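Local coordinates for alpha-14 giardin (Giardia lamblia, PDB 3CHJ), which binds calcium and phospholipid as an annexin and may act as a calcium-regulated structural element linking the membrane bilayer to the underlying axoneme, at residues L32-R37 with I307-E312; D100-V105 with S262-R267; V253-S258 with E293-E298. All coordinates share one frame; numbering follows the deposited sequence.

Interaction 1: residues L32-R37 with I307-E312; sequences LIEIAR and IKLLWE
R37 reaches across from helix 31-38 to L309 and E312 at the C-terminal end of helix 301-310, where its guanidinium is gripped along its edge while an apolar branch covers part of one face. A bend at CD (chi3 84°) turns NE off the extended line of the chain. R37 NH2 donates to E312 O at 2.9 Å, a fairly straight bond (158°) that lies in the guanidinium plane but meets the carbonyl from above its own plane. Water 1 takes the R37 NE hydrogen at 2.8 Å and hands its own two to L310 O and E312 O, so E312 O is held twice. R37 NH1 turns back to E34 OE2, a salt bridge of 3.1 Å on the syn side of the carboxylate. With bonds to all three nitrogens, the group has little freedom to rotate. L309, its CG anti to the backbone N (chi1 -175°), lies across R37 at about a right angle and sets CD1 3.5 Å from R37 NH1, toward the rim of the flat group. L309 CD2 meets I33 CG2 at 3.7 Å, and the same methyl of I33 touches L310 CD2 at 3.6 Å. The E312 carboxylate turns elsewhere, to K280. This apolar seam, edged by an arginine, packs the start of the chain on the fourth repeat, as in the annexin fold.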
# COMPACT_ATOMS: atom_id res chain seq x y z
N LEU A 32 -8.23 -2.41 20.52
CA LEU A 32 -8.18 -3.21 19.30
C LEU A 32 -6.96 -2.85 18.47
O LEU A 32 -6.39 -3.73 17.82
CB LEU A 32 -9.44 -3.02 18.44
CG LEU A 32 -10.76 -3.41 19.13
CD1 LEU A 32 -11.93 -3.03 18.25
CD2 LEU A 32 -10.78 -4.90 19.46
N ILE A 33 -6.59 -1.57 18.49
CA ILE A 33 -5.45 -1.06 17.73
C ILE A 33 -4.14 -1.33 18.46
O ILE A 33 -3.15 -1.73 17.84
CB ILE A 33 -5.61 0.45 17.45
CG1 ILE A 33 -6.89 0.73 16.65
CG2 ILE A 33 -4.38 0.99 16.74
CD1 ILE A 33 -7.01 -0.01 15.29
N GLU A 34 -4.15 -1.16 19.79
CA GLU A 34 -2.99 -1.55 20.60
C GLU A 34 -2.62 -3.02 20.40
O GLU A 34 -1.44 -3.38 20.23
CB GLU A 34 -3.20 -1.19 22.08
CG GLU A 34 -3.31 0.32 22.33
CD GLU A 34 -1.98 1.10 22.14
OE1 GLU A 34 -1.90 2.24 22.66
OE2 GLU A 34 -1.04 0.61 21.47
N ILE A 35 -3.64 -3.89 20.36
CA ILE A 35 -3.41 -5.30 20.13
C ILE A 35 -2.74 -5.50 18.74
O ILE A 35 -1.76 -6.23 18.60
CB ILE A 35 -4.73 -6.09 20.27
CG1 ILE A 35 -5.15 -6.15 21.75
CG2 ILE A 35 -4.61 -7.49 19.75
CD1 ILE A 35 -6.62 -6.58 21.97
N ALA A 36 -3.22 -4.79 17.72
CA ALA A 36 -2.63 -4.92 16.39
C ALA A 36 -1.17 -4.49 16.35
O ALA A 36 -0.38 -5.08 15.60
CB ALA A 36 -3.43 -4.13 15.34
N ARG A 37 -0.83 -3.48 17.14
CA ARG A 37 0.54 -2.93 17.17
C ARG A 37 1.49 -3.78 18.01
O ARG A 37 2.71 -3.65 17.86
CB ARG A 37 0.52 -1.53 17.74
CG ARG A 37 -0.19 -0.52 16.90
CD ARG A 37 -0.27 0.78 17.67
NE ARG A 37 0.93 1.61 17.54
CZ ARG A 37 1.50 2.28 18.54
NH1 ARG A 37 1.05 2.18 19.79
NH2 ARG A 37 2.57 3.03 18.29
N ILE A 307 -6.26 5.63 13.11
CA ILE A 307 -5.31 5.89 12.03
C ILE A 307 -4.06 6.57 12.58
O ILE A 307 -2.93 6.12 12.28
CB ILE A 307 -5.95 6.73 10.89
CG1 ILE A 307 -7.11 5.97 10.24
CG2 ILE A 307 -4.90 7.18 9.84
CD1 ILE A 307 -6.77 4.60 9.59
N LYS A 308 -4.24 7.58 13.44
CA LYS A 308 -3.10 8.30 14.05
C LYS A 308 -2.23 7.33 14.86
O LYS A 308 -1.00 7.37 14.75
CB LYS A 308 -3.57 9.43 14.97
CG LYS A 308 -4.00 10.68 14.24
CD LYS A 308 -4.27 11.84 15.17
CE LYS A 308 -5.61 11.68 15.88
NZ LYS A 308 -6.09 12.95 16.52
N LEU A 309 -2.87 6.46 15.64
CA LEU A 309 -2.13 5.52 16.49
C LEU A 309 -1.36 4.47 15.67
O LEU A 309 -0.21 4.14 15.97
CB LEU A 309 -3.09 4.84 17.48
CG LEU A 309 -2.47 3.91 18.52
CD1 LEU A 309 -1.37 4.61 19.30
CD2 LEU A 309 -3.58 3.43 19.45
N LEU A 310 -1.98 3.93 14.63
CA LEU A 310 -1.32 2.90 13.83
C LEU A 310 -0.06 3.43 13.18
O LEU A 310 0.93 2.70 13.05
CB LEU A 310 -2.27 2.38 12.74
CG LEU A 310 -3.32 1.42 13.30
CD1 LEU A 310 -4.48 1.23 12.29
CD2 LEU A 310 -2.71 0.09 13.69
N TRP A 311 -0.09 4.70 12.77
CA TRP A 311 1.05 5.30 12.12
C TRP A 311 2.07 5.88 13.09
O TRP A 311 3.09 6.44 12.67
CB TRP A 311 0.55 6.36 11.13
CG TRP A 311 0.07 5.77 9.86
CD1 TRP A 311 -1.22 5.75 9.39
CD2 TRP A 311 0.88 5.12 8.88
NE1 TRP A 311 -1.25 5.10 8.16
CE2 TRP A 311 0.03 4.72 7.83
CE3 TRP A 311 2.24 4.81 8.80
CZ2 TRP A 311 0.50 4.05 6.71
CZ3 TRP A 311 2.71 4.15 7.70
CH2 TRP A 311 1.85 3.77 6.66
N GLU A 312 1.80 5.78 14.39
CA GLU A 312 2.80 6.17 15.36
C GLU A 312 3.85 5.06 15.42
O GLU A 312 3.52 3.90 15.67
CB GLU A 312 2.17 6.42 16.73
CG GLU A 312 3.11 7.09 17.71
CD GLU A 312 3.37 8.58 17.43
OE1 GLU A 312 4.03 9.19 18.28
OE2 GLU A 312 2.92 9.15 16.39
O HOH W 1 2.21 1.62 15.00

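Interaction 2: residues D100-V105 with S262-R267; sequences DEKCLV and SNRLNR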
# COMPACT_ATOMS: atom_id res chain seq x y z
N ASP A 100 -11.97 -1.94 -9.06
CA ASP A 100 -11.38 -0.88 -8.25
C ASP A 100 -9.91 -0.72 -8.68
O ASP A 100 -9.01 -1.29 -8.04
CB ASP A 100 -11.51 -1.22 -6.76
CG ASP A 100 -11.04 -0.09 -5.84
OD1 ASP A 100 -10.47 0.92 -6.33
OD2 ASP A 100 -11.27 -0.23 -4.61
N GLU A 101 -9.68 0.04 -9.75
CA GLU A 101 -8.35 0.19 -10.35
C GLU A 101 -7.37 0.80 -9.36
O GLU A 101 -6.20 0.37 -9.29
CB GLU A 101 -8.40 1.05 -11.64
CG GLU A 101 -9.30 0.49 -12.74
CD GLU A 101 -10.74 0.96 -12.63
OE1 GLU A 101 -11.08 1.69 -11.65
OE2 GLU A 101 -11.54 0.58 -13.53
N LYS A 102 -7.83 1.78 -8.57
CA LYS A 102 -6.98 2.44 -7.58
C LYS A 102 -6.42 1.42 -6.59
O LYS A 102 -5.25 1.52 -6.20
CB LYS A 102 -7.74 3.52 -6.79
CG LYS A 102 -8.16 4.76 -7.58
CD LYS A 102 -8.86 5.80 -6.70
CE LYS A 102 -10.12 5.27 -6.01
NZ LYS A 102 -10.62 6.20 -4.92
N CYS A 103 -7.25 0.48 -6.16
CA CYS A 103 -6.81 -0.55 -5.21
C CYS A 103 -5.72 -1.42 -5.81
O CYS A 103 -4.72 -1.69 -5.15
CB CYS A 103 -8.00 -1.39 -4.78
SG CYS A 103 -7.58 -2.63 -3.54
N LEU A 104 -5.89 -1.82 -7.06
CA LEU A 104 -4.92 -2.69 -7.74
C LEU A 104 -3.59 -1.94 -7.85
O LEU A 104 -2.54 -2.53 -7.65
CB LEU A 104 -5.46 -3.09 -9.11
CG LEU A 104 -6.70 -4.00 -9.03
CD1 LEU A 104 -7.18 -4.34 -10.46
CD2 LEU A 104 -6.41 -5.25 -8.23
N VAL A 105 -3.64 -0.65 -8.17
CA VAL A 105 -2.41 0.17 -8.21
C VAL A 105 -1.75 0.26 -6.83
O VAL A 105 -0.54 0.00 -6.69
CB VAL A 105 -2.72 1.55 -8.80
CG1 VAL A 105 -1.53 2.55 -8.65
CG2 VAL A 105 -3.10 1.36 -10.29
N SER A 262 -11.93 6.39 2.97
CA SER A 262 -11.72 5.45 4.09
C SER A 262 -11.24 4.05 3.67
O SER A 262 -10.41 3.45 4.35
CB SER A 262 -12.95 5.35 5.01
OG SER A 262 -13.90 4.41 4.55
N ASN A 263 -11.76 3.53 2.56
CA ASN A 263 -11.24 2.25 2.04
C ASN A 263 -9.77 2.35 1.68
O ASN A 263 -8.96 1.43 2.01
CB ASN A 263 -12.04 1.80 0.83
CG ASN A 263 -13.43 1.37 1.21
OD1 ASN A 263 -13.62 0.68 2.20
ND2 ASN A 263 -14.41 1.79 0.41
N ARG A 264 -9.39 3.43 1.02
CA ARG A 264 -7.98 3.64 0.70
C ARG A 264 -7.16 3.84 1.98
O ARG A 264 -6.09 3.24 2.13
CB ARG A 264 -7.71 4.76 -0.33
CG ARG A 264 -6.21 5.08 -0.51
CD ARG A 264 -5.93 6.10 -1.61
NE ARG A 264 -5.56 5.43 -2.86
CZ ARG A 264 -5.55 6.01 -4.06
NH1 ARG A 264 -5.97 7.27 -4.18
NH2 ARG A 264 -5.15 5.34 -5.13
N LEU A 265 -7.65 4.66 2.91
CA LEU A 265 -6.93 4.87 4.16
C LEU A 265 -6.69 3.54 4.85
O LEU A 265 -5.58 3.30 5.37
CB LEU A 265 -7.68 5.83 5.10
CG LEU A 265 -7.77 7.28 4.62
CD1 LEU A 265 -8.87 8.03 5.38
CD2 LEU A 265 -6.46 8.00 4.77
N ASN A 266 -7.71 2.69 4.89
CA ASN A 266 -7.59 1.40 5.58
C ASN A 266 -6.52 0.52 4.94
O ASN A 266 -5.65 -0.02 5.64
CB ASN A 266 -8.93 0.65 5.60
CG ASN A 266 -9.92 1.25 6.56
OD1 ASN A 266 -9.56 2.15 7.35
ND2 ASN A 266 -11.15 0.74 6.55
N ARG A 267 -6.59 0.36 3.62
CA ARG A 267 -5.65 -0.57 2.99
C ARG A 267 -4.21 -0.05 3.05
O ARG A 267 -3.27 -0.82 3.28
CB ARG A 267 -6.07 -0.93 1.56
CG ARG A 267 -6.01 0.22 0.59
CD ARG A 267 -6.28 -0.30 -0.81
NE ARG A 267 -6.46 0.79 -1.76
CZ ARG A 267 -7.64 1.21 -2.20
NH1 ARG A 267 -8.77 0.62 -1.80
NH2 ARG A 267 -7.67 2.22 -3.07
O HOH W 2 -11.63 1.48 -2.56
O HOH W 3 -10.08 2.76 -4.36
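D100 faces R267 where helix 101-108 lies beside helix 262-272; their segments 101-105 and 262-267 run nearly parallel (15°), with axes 11.1 Å apart. Their position near the middle of the chain and their crowd of charges are consistent with the hydrophilic central channel of the annexin fold. D100 is the N-cap of its helix, its CG anti to the backbone N and its OD1 accepting from C103 N at 3.3 Å from above the carboxylate plane. Its ion pair with R267 is long, D100 OD2 to R267 NH1 3.9 Å, the two flat groups being turned 75° apart. Two waters fill in: water 2 links D100 OD2 to R267 NH1, and water 3, which donates to D100 OD1, accepts from R267 NH2 at 2.8 Å. Both sit at the edge of the guanidinium, in its plane.

K102 crosses R264 at about a right angle. Its CB lies 3.6 Å from R264 NH2, and CD rides over one face of that guanidinium, while the ammonium goes on to D261. R264 NE pairs with D106, and its positive end also has Y231 as a cation-pi partner. D106 additionally binds R267 NE, so one carboxylate serves two arginines and would probably offset much of their mutual repulsion.

C103 packs against R267. That arginine leaves its helix with CG between the backbone N and the carbonyl carbon (chi1 66°) and then runs extended as far as NE. Its guanidinium is sandwiched: C103 CA stands 3.5 Å above the centre of one face, R264 CA 3.8 Å above the centre of the other. Further back along the arginine, C103 SG rests 3.8 Å from R267 CD.

Interaction 3: residues V253-S258 with E293-E298; sequences VAFAGS and ERCATE
F255 overlaps R294 with its CB, which sits over one face of the guanidinium, offset toward the rim and 3.6 Å above the plane. The two side chains slide past each other in opposite directions, their flat groups 41° apart, and the ring itself meets the aliphatic part of the arginine: F255 CD2 lies 3.7 Å from R294 CG. On its other ortho carbon, CD1, the ring meets E298 CG at 3.9 Å. R294 bends at chi2 (66°), which takes CD off the extended path, and further out R294 NE donates to E298 OE2 at 2.8 Å. The hydrogen bond of this salt bridge is nearly straight (170°), lies in the guanidinium plane and uses the anti side of the carboxylate; a second, weak bond runs from NH2 to the same oxygen.

A loop leaving one helix and facing a glutamate at the end of another recalls the annexin calcium site, seen occupied elsewhere in this chain at A175, T178, G180, E185 and E224. Here, within the fourth repeat, an arginine pairs with the glutamate. R294 NH2 also lies 2.9 Å from F255 O, at the start of the loop.

Deeper in, F255 CZ touches C295 CB at 4.2 Å, and the cysteine sulfur makes an oblique sulfur-aromatic contact with the ring. F291, from the same helix as R294, adds an edge-to-face partner, and Y283 touches both F255 and R294.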
# COMPACT_ATOMS: atom_id res chain seq x y z
N VAL A 253 -2.93 11.63 -0.63
CA VAL A 253 -3.95 11.56 -1.69
C VAL A 253 -5.28 11.09 -1.10
O VAL A 253 -6.34 11.62 -1.46
CB VAL A 253 -3.50 10.66 -2.86
CG1 VAL A 253 -4.63 10.47 -3.87
CG2 VAL A 253 -2.28 11.25 -3.53
N ALA A 254 -5.22 10.11 -0.19
CA ALA A 254 -6.41 9.55 0.45
C ALA A 254 -7.17 10.57 1.31
O ALA A 254 -8.40 10.58 1.32
CB ALA A 254 -6.06 8.32 1.26
N PHE A 255 -6.44 11.47 1.98
CA PHE A 255 -7.07 12.59 2.70
C PHE A 255 -7.65 13.65 1.73
O PHE A 255 -8.26 14.64 2.16
CB PHE A 255 -6.05 13.29 3.62
CG PHE A 255 -5.60 12.47 4.82
CD1 PHE A 255 -6.52 11.85 5.67
CD2 PHE A 255 -4.24 12.40 5.15
CE1 PHE A 255 -6.09 11.12 6.79
CE2 PHE A 255 -3.80 11.68 6.28
CZ PHE A 255 -4.74 11.04 7.10
N ALA A 256 -7.45 13.43 0.43
CA ALA A 256 -7.72 14.41 -0.65
C ALA A 256 -9.08 15.09 -0.70
O ALA A 256 -10.13 14.43 -0.61
CB ALA A 256 -7.42 13.79 -2.02
N GLY A 257 -9.04 16.41 -0.89
CA GLY A 257 -10.20 17.23 -1.24
C GLY A 257 -11.26 17.42 -0.16
O GLY A 257 -10.94 17.75 0.99
N SER A 258 -12.51 17.19 -0.56
CA SER A 258 -13.69 17.52 0.24
C SER A 258 -13.77 16.70 1.53
O SER A 258 -13.84 17.26 2.64
CB SER A 258 -14.96 17.33 -0.59
OG SER A 258 -16.11 17.78 0.10
N GLU A 293 -2.22 16.53 12.34
CA GLU A 293 -3.07 17.70 12.15
C GLU A 293 -4.02 17.52 10.98
O GLU A 293 -5.20 17.87 11.06
CB GLU A 293 -2.21 18.95 11.98
CG GLU A 293 -3.00 20.25 11.88
CD GLU A 293 -2.10 21.44 11.61
OE1 GLU A 293 -1.11 21.63 12.36
OE2 GLU A 293 -2.38 22.18 10.65
N ARG A 294 -3.51 16.97 9.87
CA ARG A 294 -4.36 16.63 8.74
C ARG A 294 -5.41 15.58 9.14
O ARG A 294 -6.59 15.71 8.82
CB ARG A 294 -3.54 16.15 7.54
CG ARG A 294 -4.37 15.93 6.28
CD ARG A 294 -4.94 17.26 5.74
NE ARG A 294 -5.82 17.05 4.59
CZ ARG A 294 -5.39 16.94 3.34
NH1 ARG A 294 -4.09 17.02 3.07
NH2 ARG A 294 -6.25 16.74 2.36
N CYS A 295 -4.98 14.56 9.86
CA CYS A 295 -5.88 13.51 10.32
C CYS A 295 -6.99 14.08 11.22
O CYS A 295 -8.16 13.67 11.10
CB CYS A 295 -5.08 12.42 11.03
SG CYS A 295 -5.96 10.86 11.20
N ALA A 296 -6.63 15.01 12.10
CA ALA A 296 -7.59 15.67 13.01
C ALA A 296 -8.65 16.43 12.24
O ALA A 296 -9.84 16.39 12.59
CB ALA A 296 -6.86 16.60 13.96
N THR A 297 -8.24 17.13 11.18
CA THR A 297 -9.19 17.87 10.36
C THR A 297 -10.10 16.93 9.58
O THR A 297 -11.32 17.12 9.55
CB THR A 297 -8.49 18.84 9.39
OG1 THR A 297 -7.61 19.70 10.13
CG2 THR A 297 -9.52 19.70 8.67
N GLU A 298 -9.52 15.90 8.97
CA GLU A 298 -10.25 15.05 8.04
C GLU A 298 -11.11 14.01 8.72
O GLU A 298 -12.16 13.65 8.22
CB GLU A 298 -9.28 14.31 7.09
CG GLU A 298 -8.37 15.19 6.23
CD GLU A 298 -9.11 16.05 5.22
OE1 GLU A 298 -10.23 15.66 4.80
OE2 GLU A 298 -8.57 17.12 4.85

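Overall arrangement
Interaction 2 is the buried one, about 8 Å from the centre of the chain to its own centre; interactions 1 and 3 lie about 17 Å out and are only partly buried. Yet the deep contact carries the densest charge, with two arginines, a lysine and carboxylates, whereas each outer one sets one arginine-glutamate pair beside apolar side chains. Interactions 1 and 3 share the fourth repeat through successive helices 301-310 and 291-298, which touch where K308 CG meets C295 SG. Interactions 2 and 3 are likewise joined by successive helices 243-254 and 262-272, with L265 packing on A254 and F255. Interaction 1 spans most of the chain and encloses the other two in sequence.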